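Local coordinates for putative mannose-6-phosphate isomerase YvyI (Bacillus subtilis, PDB 1QWR), which probably catalyses the zinc-dependent interconversion of D-mannose 6-phosphate and D-fructose 6-phosphate, as a type 1 mannose-6-phosphate isomerase, at residues S45-G50 / E112-K117; I98-D103 / A215-A220; F167-S172 / E249-Y254; V197-R202 / S208-H213. One frame throughout, in Å; residues are numbered along the deposited sequence.

Contact 1. Residues S45-G50 / E112-K117; sequences SAHPKG and EGELGK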
# COMPACT_ATOMS: atom_id res chain seq x y z
N SER A 45 7.37 -6.19 -1.20
CA SER A 45 7.31 -6.04 -2.64
C SER A 45 7.93 -7.17 -3.43
O SER A 45 8.98 -7.68 -3.05
CB SER A 45 8.04 -4.74 -3.03
OG SER A 45 8.37 -4.67 -4.43
N ALA A 46 7.26 -7.54 -4.51
CA ALA A 46 7.81 -8.52 -5.44
C ALA A 46 7.77 -7.84 -6.82
O ALA A 46 7.85 -8.49 -7.87
CB ALA A 46 6.98 -9.80 -5.48
N HIS A 47 7.66 -6.52 -6.83
CA HIS A 47 7.63 -5.85 -8.13
C HIS A 47 9.05 -5.82 -8.69
O HIS A 47 10.00 -5.52 -7.98
CB HIS A 47 7.08 -4.42 -8.01
CG HIS A 47 6.66 -3.84 -9.33
ND1 HIS A 47 7.57 -3.33 -10.24
CD2 HIS A 47 5.46 -3.81 -9.94
CE1 HIS A 47 6.94 -3.01 -11.36
NE2 HIS A 47 5.66 -3.30 -11.21
N PRO A 48 9.20 -6.15 -9.99
CA PRO A 48 10.52 -6.17 -10.66
C PRO A 48 11.33 -4.88 -10.49
O PRO A 48 12.56 -4.92 -10.40
CB PRO A 48 10.16 -6.43 -12.12
CG PRO A 48 8.90 -7.25 -12.04
CD PRO A 48 8.13 -6.54 -10.91
N LYS A 49 10.65 -3.74 -10.42
CA LYS A 49 11.35 -2.45 -10.26
C LYS A 49 11.92 -2.19 -8.86
O LYS A 49 12.63 -1.21 -8.65
CB LYS A 49 10.42 -1.31 -10.65
CG LYS A 49 10.11 -1.25 -12.15
CD LYS A 49 9.26 -0.02 -12.45
CE LYS A 49 8.86 0.07 -13.93
NZ LYS A 49 7.92 1.20 -14.20
N GLY A 50 11.62 -3.06 -7.90
CA GLY A 50 12.16 -2.87 -6.57
C GLY A 50 11.68 -3.96 -5.64
O GLY A 50 10.90 -3.68 -4.74
N GLU A 112 1.86 -4.25 -21.29
CA GLU A 112 2.55 -5.53 -21.44
C GLU A 112 2.44 -6.55 -20.29
O GLU A 112 3.44 -7.04 -19.76
CB GLU A 112 4.02 -5.24 -21.75
CG GLU A 112 4.17 -4.51 -23.09
CD GLU A 112 3.80 -5.42 -24.26
OE1 GLU A 112 4.62 -6.29 -24.60
OE2 GLU A 112 2.69 -5.27 -24.84
N GLY A 113 1.20 -6.87 -19.93
CA GLY A 113 0.97 -7.86 -18.90
C GLY A 113 1.04 -7.41 -17.46
O GLY A 113 0.90 -8.23 -16.54
N GLU A 114 1.28 -6.12 -17.24
CA GLU A 114 1.34 -5.57 -15.90
C GLU A 114 -0.05 -5.76 -15.29
O GLU A 114 -1.04 -5.70 -16.00
CB GLU A 114 1.66 -4.08 -15.97
CG GLU A 114 1.88 -3.41 -14.64
CD GLU A 114 3.30 -3.57 -14.15
OE1 GLU A 114 3.64 -3.03 -13.08
OE2 GLU A 114 4.09 -4.24 -14.84
N LEU A 115 -0.12 -5.99 -13.99
CA LEU A 115 -1.41 -6.13 -13.32
C LEU A 115 -2.05 -4.76 -13.19
O LEU A 115 -1.38 -3.73 -13.33
CB LEU A 115 -1.23 -6.71 -11.91
CG LEU A 115 -0.75 -8.15 -11.73
CD1 LEU A 115 -0.67 -8.48 -10.23
CD2 LEU A 115 -1.69 -9.10 -12.44
N GLY A 116 -3.36 -4.74 -12.93
CA GLY A 116 -4.03 -3.46 -12.71
C GLY A 116 -3.62 -2.99 -11.32
O GLY A 116 -2.85 -3.69 -10.64
N LYS A 117 -4.12 -1.86 -10.85
CA LYS A 117 -3.72 -1.39 -9.52
C LYS A 117 -4.86 -0.87 -8.63
O LYS A 117 -4.98 0.33 -8.36
CB LYS A 117 -2.61 -0.32 -9.65
CG LYS A 117 -1.69 -0.06 -8.42
CD LYS A 117 -0.45 0.72 -8.97
CE LYS A 117 0.58 1.15 -7.97
NZ LYS A 117 0.11 2.24 -7.11
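One side-chain hydrogen bond makes the whole contact between two loops: H47 NE2 donates to E114 OE1. It is a histidine-carboxylate pair in the phosphomannose isomerase catalytic region, which belongs to the cupin clan. The loop 45-50 follows strand 38-44, and the loop 112-117 leads into strand 119-126. H47 CA and E114 CA are 10.0 Å apart. The side chains span this gap and meet at about a right angle.

H47 NE2 and E114 OE1 are 2.8 Å apart, and the bond is almost straight, at 176°. OE1 lies in the imidazole plane at the ring edge and accepts on its syn lone pair. The carboxylate plane is turned 57° from the ring. E114 reaches across with CG anti to its backbone N (chi1 -175°) and a bend at chi2. OE1 also accepts from the backbone N of D192, so two N-H groups hold this oxygen.

The backbone N of K49 donates to H47 ND1 at 3.1 Å, which fixes the ring further and leaves NE2 as the donor. P48 CD lies over one ring face. H47 begins a type I turn closed by G50 N on H47 O. S45 OG accepts from H47 N in an ST turn. K49 NZ pairs with D192, so both loops reach the same neighbour. The pair lies outside the metal site, with the side chain of E114 about 9 Å from that of the zinc ligand H101 and about 13 Å from the zinc ion. On the turn itself, S45 OG donates to G50 O at 2.7 Å, from above the carbonyl plane.

Contact 2. Residues I98-D103 / A215-A220; sequences IKVHPD and AKAVNA. With ZN (zinc ion), chain E; SO4 (sulfate ion), chain C.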
# COMPACT_ATOMS: atom_id res chain seq x y z
N ILE A 98 -2.18 13.97 -9.88
CA ILE A 98 -3.59 13.56 -9.99
C ILE A 98 -3.47 12.41 -10.99
O ILE A 98 -2.85 12.57 -12.06
CB ILE A 98 -4.47 14.71 -10.53
CG1 ILE A 98 -4.49 15.85 -9.51
CG2 ILE A 98 -5.88 14.21 -10.77
CD1 ILE A 98 -5.36 17.02 -9.90
N LYS A 99 -4.05 11.27 -10.65
CA LYS A 99 -3.87 10.10 -11.49
C LYS A 99 -4.99 9.08 -11.43
O LYS A 99 -5.92 9.20 -10.64
CB LYS A 99 -2.56 9.42 -11.06
CG LYS A 99 -2.48 9.16 -9.54
CD LYS A 99 -1.05 8.83 -9.11
CE LYS A 99 -0.90 8.83 -7.60
NZ LYS A 99 -0.41 10.12 -7.07
N VAL A 100 -4.86 8.06 -12.28
CA VAL A 100 -5.80 6.94 -12.34
C VAL A 100 -4.98 5.67 -12.62
O VAL A 100 -3.99 5.72 -13.38
CB VAL A 100 -6.86 7.12 -13.46
CG1 VAL A 100 -6.18 7.40 -14.77
CG2 VAL A 100 -7.70 5.85 -13.59
N HIS A 101 -5.37 4.55 -12.03
CA HIS A 101 -4.69 3.28 -12.26
C HIS A 101 -5.63 2.42 -13.07
O HIS A 101 -6.82 2.38 -12.79
CB HIS A 101 -4.39 2.54 -10.94
CG HIS A 101 -3.49 3.30 -10.03
ND1 HIS A 101 -2.19 3.62 -10.36
CD2 HIS A 101 -3.68 3.78 -8.77
CE1 HIS A 101 -1.63 4.26 -9.36
NE2 HIS A 101 -2.51 4.37 -8.38
N PRO A 102 -5.10 1.71 -14.08
CA PRO A 102 -5.96 0.85 -14.89
C PRO A 102 -6.29 -0.44 -14.17
O PRO A 102 -5.65 -0.80 -13.17
CB PRO A 102 -5.11 0.60 -16.12
CG PRO A 102 -3.72 0.53 -15.54
CD PRO A 102 -3.72 1.72 -14.59
N ASP A 103 -7.31 -1.14 -14.69
CA ASP A 103 -7.70 -2.42 -14.13
C ASP A 103 -6.83 -3.49 -14.78
O ASP A 103 -6.00 -3.16 -15.63
CB ASP A 103 -9.21 -2.67 -14.36
CG ASP A 103 -9.56 -2.94 -15.83
OD1 ASP A 103 -8.75 -2.67 -16.72
OD2 ASP A 103 -10.68 -3.42 -16.08
N ALA A 215 -4.39 10.48 -22.52
CA ALA A 215 -5.26 9.55 -23.24
C ALA A 215 -5.54 8.30 -22.43
O ALA A 215 -6.69 7.91 -22.23
CB ALA A 215 -4.62 9.17 -24.59
N LYS A 216 -4.47 7.67 -21.96
CA LYS A 216 -4.63 6.45 -21.18
C LYS A 216 -5.44 6.68 -19.92
O LYS A 216 -6.24 5.84 -19.54
CB LYS A 216 -3.26 5.85 -20.84
CG LYS A 216 -2.60 5.14 -22.03
CD LYS A 216 -1.31 4.46 -21.63
CE LYS A 216 -0.78 3.59 -22.75
NZ LYS A 216 0.45 2.87 -22.34
N ALA A 217 -5.23 7.82 -19.26
CA ALA A 217 -5.96 8.11 -18.04
C ALA A 217 -7.45 8.22 -18.35
O ALA A 217 -8.30 7.69 -17.63
CB ALA A 217 -5.47 9.43 -17.42
N VAL A 218 -7.77 8.93 -19.42
CA VAL A 218 -9.18 9.09 -19.77
C VAL A 218 -9.79 7.74 -20.15
O VAL A 218 -10.92 7.42 -19.77
CB VAL A 218 -9.33 10.11 -20.92
CG1 VAL A 218 -10.79 10.22 -21.32
CG2 VAL A 218 -8.82 11.48 -20.44
N ASN A 219 -9.03 6.93 -20.88
CA ASN A 219 -9.51 5.60 -21.26
C ASN A 219 -9.73 4.70 -20.03
O ASN A 219 -10.69 3.94 -19.97
CB ASN A 219 -8.51 4.93 -22.19
CG ASN A 219 -8.74 5.28 -23.65
OD1 ASN A 219 -9.69 4.81 -24.27
ND2 ASN A 219 -7.88 6.12 -24.19
N ALA A 220 -8.84 4.79 -19.06
CA ALA A 220 -8.96 3.93 -17.88
C ALA A 220 -9.91 4.42 -16.82
O ALA A 220 -10.38 3.64 -15.97
CB ALA A 220 -7.58 3.73 -17.24
ZN ZN E . -2.36 5.77 -6.31
S SO4 C . 2.99 9.86 -8.16
O1 SO4 C . 2.45 11.25 -8.15
O2 SO4 C . 4.42 9.87 -7.83
O3 SO4 C . 2.77 9.24 -9.48
O4 SO4 C . 2.27 9.08 -7.14
O HOH W 1 -9.53 1.17 -15.82
O HOH W 2 -0.51 3.96 -6.05
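This is a small apolar contact between a strand and a helix, behind the zinc site of the cupin-type catalytic region. V100 and P102 meet one side of helix 214-220 through A217 and A220. Alanines let the helix come close: V100 CA and A217 CA are 5.8 Å apart, and P102 CA and A220 CA 5.2 Å.

V100 straddles the helix surface with its two methyls. CG1 lies between the backbone N and the carbonyl carbon (chi1 52°) and presses on A217, 3.4 Å from A217 CB and tighter than usual for carbons. CG2 reaches A220 CB at 4.2 Å. P102 comes alongside A220, with its CB 4.1 Å from A220 CB.

H101, between V100 and P102, starts off away from the helix. Its NE2 binds the zinc ion at 2.5 Å, with the metal in the ring plane. E119, H176 and a water are the other ligands. H101 ND1 is hydrogen-bonded to A193 O, which helps set the ring rotation. The segment thus puts packing on one face and metal binding on the other. K99 NZ donates to sulfate O4. The sulfate probably came from the crystallisation liquor, and it also binds R196, the likely active-site arginine.

At the far end, a water joins the segments. It donates to A220 O at 2.6 Å and accepts a weak bond from D103 N.

Contact 3. Residues F167-S172 / E249-Y254; sequences FYYVPS and EYFSVY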
# COMPACT_ATOMS: atom_id res chain seq x y z
N PHE A 167 -9.58 5.00 6.59
CA PHE A 167 -9.25 3.98 5.59
C PHE A 167 -10.04 4.29 4.34
O PHE A 167 -11.24 4.55 4.41
CB PHE A 167 -9.63 2.58 6.06
CG PHE A 167 -9.31 1.49 5.05
CD1 PHE A 167 -8.07 0.83 5.07
CD2 PHE A 167 -10.24 1.12 4.08
CE1 PHE A 167 -7.77 -0.19 4.14
CE2 PHE A 167 -9.95 0.10 3.15
CZ PHE A 167 -8.71 -0.55 3.19
N TYR A 168 -9.35 4.28 3.19
CA TYR A 168 -10.00 4.54 1.91
C TYR A 168 -9.68 3.44 0.90
O TYR A 168 -8.53 3.08 0.70
CB TYR A 168 -9.56 5.88 1.32
CG TYR A 168 -9.95 7.05 2.18
CD1 TYR A 168 -9.10 7.53 3.17
CD2 TYR A 168 -11.24 7.60 2.09
CE1 TYR A 168 -9.52 8.53 4.06
CE2 TYR A 168 -11.66 8.59 2.97
CZ TYR A 168 -10.80 9.05 3.96
OH TYR A 168 -11.24 9.98 4.89
N TYR A 169 -10.72 2.93 0.25
CA TYR A 169 -10.54 1.89 -0.76
C TYR A 169 -10.55 2.64 -2.10
O TYR A 169 -11.42 3.49 -2.33
CB TYR A 169 -11.69 0.90 -0.68
CG TYR A 169 -11.54 -0.27 -1.60
CD1 TYR A 169 -10.61 -1.27 -1.33
CD2 TYR A 169 -12.36 -0.41 -2.72
CE1 TYR A 169 -10.51 -2.39 -2.16
CE2 TYR A 169 -12.26 -1.52 -3.55
CZ TYR A 169 -11.33 -2.51 -3.25
OH TYR A 169 -11.28 -3.65 -4.02
N VAL A 170 -9.59 2.32 -2.97
CA VAL A 170 -9.45 3.01 -4.26
C VAL A 170 -9.48 2.04 -5.43
O VAL A 170 -8.44 1.58 -5.90
CB VAL A 170 -8.12 3.80 -4.31
CG1 VAL A 170 -8.13 4.76 -5.52
CG2 VAL A 170 -7.91 4.57 -3.02
N PRO A 171 -10.69 1.72 -5.92
CA PRO A 171 -10.83 0.80 -7.04
C PRO A 171 -10.06 1.33 -8.24
O PRO A 171 -9.96 2.54 -8.43
CB PRO A 171 -12.33 0.80 -7.31
CG PRO A 171 -12.93 1.15 -5.98
CD PRO A 171 -12.00 2.19 -5.44
N SER A 172 -9.50 0.44 -9.06
CA SER A 172 -8.80 0.90 -10.25
C SER A 172 -9.88 1.65 -11.05
O SER A 172 -11.09 1.32 -10.96
CB SER A 172 -8.28 -0.29 -11.06
OG SER A 172 -9.34 -1.17 -11.38
N GLU A 249 -12.08 -8.20 -3.63
CA GLU A 249 -11.68 -9.17 -4.64
C GLU A 249 -10.17 -9.33 -4.72
O GLU A 249 -9.68 -10.40 -5.06
CB GLU A 249 -12.19 -8.73 -6.02
CG GLU A 249 -13.65 -8.31 -6.03
CD GLU A 249 -14.08 -7.74 -7.38
OE1 GLU A 249 -15.17 -7.12 -7.43
OE2 GLU A 249 -13.34 -7.92 -8.38
N TYR A 250 -9.43 -8.27 -4.42
CA TYR A 250 -7.98 -8.31 -4.54
C TYR A 250 -7.22 -8.47 -3.24
O TYR A 250 -6.08 -8.92 -3.26
CB TYR A 250 -7.49 -7.05 -5.26
CG TYR A 250 -8.09 -6.89 -6.63
CD1 TYR A 250 -7.57 -7.57 -7.73
CD2 TYR A 250 -9.23 -6.12 -6.81
CE1 TYR A 250 -8.20 -7.49 -8.99
CE2 TYR A 250 -9.86 -6.04 -8.04
CZ TYR A 250 -9.35 -6.72 -9.13
OH TYR A 250 -10.02 -6.65 -10.33
N PHE A 251 -7.84 -8.09 -2.13
CA PHE A 251 -7.20 -8.19 -0.82
C PHE A 251 -8.16 -7.87 0.31
O PHE A 251 -9.24 -7.32 0.07
CB PHE A 251 -6.00 -7.21 -0.73
CG PHE A 251 -6.31 -5.80 -1.21
CD1 PHE A 251 -7.10 -4.93 -0.45
CD2 PHE A 251 -5.80 -5.35 -2.45
CE1 PHE A 251 -7.40 -3.62 -0.91
CE2 PHE A 251 -6.09 -4.05 -2.92
CZ PHE A 251 -6.89 -3.18 -2.16
N SER A 252 -7.76 -8.23 1.52
CA SER A 252 -8.51 -7.96 2.75
C SER A 252 -7.45 -7.28 3.61
O SER A 252 -6.29 -7.74 3.67
CB SER A 252 -8.97 -9.27 3.43
OG SER A 252 -9.96 -9.95 2.64
N VAL A 253 -7.83 -6.20 4.28
CA VAL A 253 -6.88 -5.44 5.09
C VAL A 253 -7.45 -5.24 6.48
O VAL A 253 -8.64 -4.97 6.62
CB VAL A 253 -6.58 -4.08 4.44
CG1 VAL A 253 -5.48 -3.33 5.25
CG2 VAL A 253 -6.12 -4.32 2.98
N TYR A 254 -6.57 -5.33 7.49
CA TYR A 254 -6.97 -5.23 8.89
C TYR A 254 -5.97 -4.45 9.73
O TYR A 254 -4.82 -4.28 9.35
CB TYR A 254 -7.01 -6.61 9.52
CG TYR A 254 -7.71 -7.66 8.73
CD1 TYR A 254 -8.96 -8.14 9.13
CD2 TYR A 254 -7.13 -8.21 7.59
CE1 TYR A 254 -9.60 -9.13 8.43
CE2 TYR A 254 -7.77 -9.20 6.86
CZ TYR A 254 -9.01 -9.66 7.30
OH TYR A 254 -9.65 -10.69 6.63
O HOH W 3 -9.79 -5.71 -3.08
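The strand 167-170 and the segment 249-254 do not pair through their backbones; at the nearest point F167 CA and V253 CA are 9.7 Å apart. Side chains fill the distance. F167 CE1 touches V253 CG1 at 4.0 Å, an oblique approach to the ring. F167 has its CG anti to the backbone N (chi1 180°), which carries the ring toward V253.

Y169 and F251 make the closest approach. Y169 CE1 meets F251 CE1 at 3.6 Å and also lies near F251 CZ. The two rings meet obliquely, with planes 62° apart and centroids 5.8 Å apart. F251 CE1 comes near the plane of the Y169 ring, at its edge.

The contact joins the sheet that carries the zinc ligand E119 to the C-terminal cupin domain. Strand 167-170 pairs with strand 119-126, and 252-254 begins strand 252-259 of the cupin domain. C120 lies against F167, F251 and V253. F245 stacks on the F167 ring.

A water connects the segments at the Y169 end. It lies 2.7 Å from Y169 OH and accepts from Y250 N at 2.9 Å. The same water sits over the centre of one face of the F251 ring. Y169 OH also approaches the edge of the Y250 ring at CD2.

Contact 4. Residues V197-R202 / S208-H213; sequences VYDYDR and SPRELH. With SO4 (sulfate ion), chain C.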
# COMPACT_ATOMS: atom_id res chain seq x y z
N VAL A 197 -2.59 12.76 -14.90
CA VAL A 197 -3.26 13.75 -15.73
C VAL A 197 -2.74 15.14 -15.38
O VAL A 197 -2.81 16.05 -16.20
CB VAL A 197 -4.81 13.71 -15.55
CG1 VAL A 197 -5.33 12.30 -15.82
CG2 VAL A 197 -5.22 14.18 -14.18
N TYR A 198 -2.19 15.29 -14.18
CA TYR A 198 -1.68 16.59 -13.74
C TYR A 198 -0.66 16.44 -12.62
O TYR A 198 -0.88 15.68 -11.67
CB TYR A 198 -2.84 17.46 -13.25
CG TYR A 198 -2.43 18.88 -12.91
CD1 TYR A 198 -1.68 19.63 -13.81
CD2 TYR A 198 -2.82 19.48 -11.71
CE1 TYR A 198 -1.32 20.96 -13.53
CE2 TYR A 198 -2.48 20.81 -11.42
CZ TYR A 198 -1.73 21.54 -12.34
OH TYR A 198 -1.36 22.83 -12.05
N ASP A 199 0.44 17.18 -12.72
CA ASP A 199 1.50 17.12 -11.71
C ASP A 199 1.97 18.50 -11.26
O ASP A 199 3.15 18.69 -10.93
CB ASP A 199 2.69 16.31 -12.24
CG ASP A 199 3.66 15.91 -11.13
OD1 ASP A 199 3.19 15.61 -10.02
OD2 ASP A 199 4.88 15.86 -11.37
N TYR A 200 1.05 19.46 -11.31
CA TYR A 200 1.33 20.82 -10.87
C TYR A 200 2.51 21.50 -11.56
O TYR A 200 3.11 22.42 -10.99
CB TYR A 200 1.54 20.79 -9.35
CG TYR A 200 0.34 20.25 -8.61
CD1 TYR A 200 -0.80 21.04 -8.41
CD2 TYR A 200 0.30 18.93 -8.16
CE1 TYR A 200 -1.94 20.53 -7.79
CE2 TYR A 200 -0.83 18.40 -7.54
CZ TYR A 200 -1.95 19.21 -7.35
OH TYR A 200 -3.07 18.71 -6.74
N ASP A 201 2.82 21.07 -12.78
CA ASP A 201 3.93 21.63 -13.56
C ASP A 201 5.27 21.64 -12.84
O ASP A 201 6.07 22.58 -13.01
CB ASP A 201 3.58 23.05 -14.00
CG ASP A 201 2.31 23.10 -14.83
OD1 ASP A 201 2.31 22.51 -15.93
OD2 ASP A 201 1.32 23.72 -14.38
N ARG A 202 5.53 20.60 -12.05
CA ARG A 202 6.77 20.52 -11.30
C ARG A 202 7.91 19.85 -12.04
O ARG A 202 7.69 19.06 -12.95
CB ARG A 202 6.53 19.77 -9.99
CG ARG A 202 5.61 20.51 -9.05
CD ARG A 202 5.35 19.69 -7.79
NE ARG A 202 4.57 18.49 -8.06
CZ ARG A 202 4.04 17.73 -7.11
NH1 ARG A 202 4.22 18.06 -5.83
NH2 ARG A 202 3.29 16.67 -7.42
N SER A 208 13.59 17.93 -15.31
CA SER A 208 12.60 17.59 -16.33
C SER A 208 11.23 17.31 -15.72
O SER A 208 11.13 16.76 -14.63
CB SER A 208 13.05 16.35 -17.12
OG SER A 208 14.27 16.60 -17.79
N PRO A 209 10.15 17.70 -16.43
CA PRO A 209 8.77 17.49 -15.95
C PRO A 209 8.46 16.00 -15.93
O PRO A 209 9.03 15.25 -16.72
CB PRO A 209 7.91 18.20 -17.00
CG PRO A 209 8.89 19.02 -17.83
CD PRO A 209 10.14 18.21 -17.81
N ARG A 210 7.58 15.56 -15.05
CA ARG A 210 7.25 14.14 -15.02
C ARG A 210 6.22 13.82 -16.10
O ARG A 210 5.39 14.66 -16.45
CB ARG A 210 6.75 13.74 -13.63
CG ARG A 210 7.81 14.02 -12.54
CD ARG A 210 7.53 13.23 -11.29
NE ARG A 210 6.27 13.60 -10.65
CZ ARG A 210 5.63 12.82 -9.77
NH1 ARG A 210 6.15 11.64 -9.44
NH2 ARG A 210 4.48 13.21 -9.23
N GLU A 211 6.29 12.60 -16.62
CA GLU A 211 5.40 12.12 -17.68
C GLU A 211 3.92 12.13 -17.34
O GLU A 211 3.52 11.72 -16.26
CB GLU A 211 5.78 10.70 -18.06
CG GLU A 211 6.50 10.55 -19.38
CD GLU A 211 6.63 9.08 -19.77
OE1 GLU A 211 5.58 8.45 -20.04
OE2 GLU A 211 7.77 8.57 -19.79
N LEU A 212 3.10 12.60 -18.28
CA LEU A 212 1.65 12.62 -18.11
C LEU A 212 1.12 11.61 -19.14
O LEU A 212 1.78 11.36 -20.16
CB LEU A 212 1.07 14.02 -18.36
CG LEU A 212 1.60 15.16 -17.48
CD1 LEU A 212 0.80 16.44 -17.77
CD2 LEU A 212 1.49 14.79 -16.01
N HIS A 213 -0.03 11.02 -18.87
CA HIS A 213 -0.60 10.01 -19.77
C HIS A 213 -2.08 10.35 -19.90
O HIS A 213 -2.94 9.61 -19.42
CB HIS A 213 -0.46 8.62 -19.13
CG HIS A 213 0.81 8.44 -18.35
ND1 HIS A 213 1.93 7.81 -18.86
CD2 HIS A 213 1.15 8.84 -17.10
CE1 HIS A 213 2.89 7.82 -17.95
NE2 HIS A 213 2.45 8.44 -16.88
S SO4 C . 2.99 9.86 -8.16
O1 SO4 C . 2.45 11.25 -8.15
O2 SO4 C . 4.42 9.87 -7.83
O3 SO4 C . 2.77 9.24 -9.48
O4 SO4 C . 2.27 9.08 -7.14
O HOH W 4 5.80 17.25 -13.41
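The two segments run from the end of strand 195-198 through the loop that leads to helix 214-220, with V197 CA 5.6 Å from L212 CA and R202 CA 5.9 Å from P209 CA. They are joined by a salt-bridge network of D199, R202 and R210. A classic beta bulge at V197 and Y198, both facing I98, begins the first arm.

D199 is the hub. R210 grips its carboxylate side-on: NE donates to OD2 at 2.7 Å and NH2 to OD1 at 2.8 Å. Both bonds are nearly straight. A bend at chi3 (-64°) turns the R210 guanidinium to the carboxylate. The two planes are 48° apart, so the nitrogens approach from above the carboxylate plane. R202 NH2 reaches OD1 from the opposite face, also at 2.8 Å. R202 NE donates to D199 O. The carboxylate probably offsets the two positive charges.

R210 also turns its guanidinium edge to the sulfate, with NH1 donating to O2 and NH2 to O1. K18, W20, S97, K99 and R196 bind the same ion. The site is consistent with a pocket for the substrate phosphate.

L212 lies against the backbone of the first arm. Its CD1 is 4.0 Å from V197 O, and CD2 lies near Y198 N. A water ties the arms together: it accepts from R210 N and donates to R202 O and, at 2.6 Å, to D199 OD2.

Overall arrangement
Contacts 1, 2 and 4 lie in the catalytic half of the molecule, while contact 3 joins it to the C-terminal cupin domain. Contact 2 is buried and apolar across the segments. Contact 3 is the most central, its centre about 9 Å from that of the chain; contact 4 is the most peripheral, about 22 Å out, with three exposed touching residues. Contact 1 rests on one polar bond, contact 3 on aromatic rings and a water, contact 4 on charge. Contacts 2 and 4 share the small sheet of 98-100 and 195-198, and both reach the sulfate. K117 and S172 both touch segment 98-103 beside the zinc ligand. Contact 4 touches neither contact 1 nor contact 3.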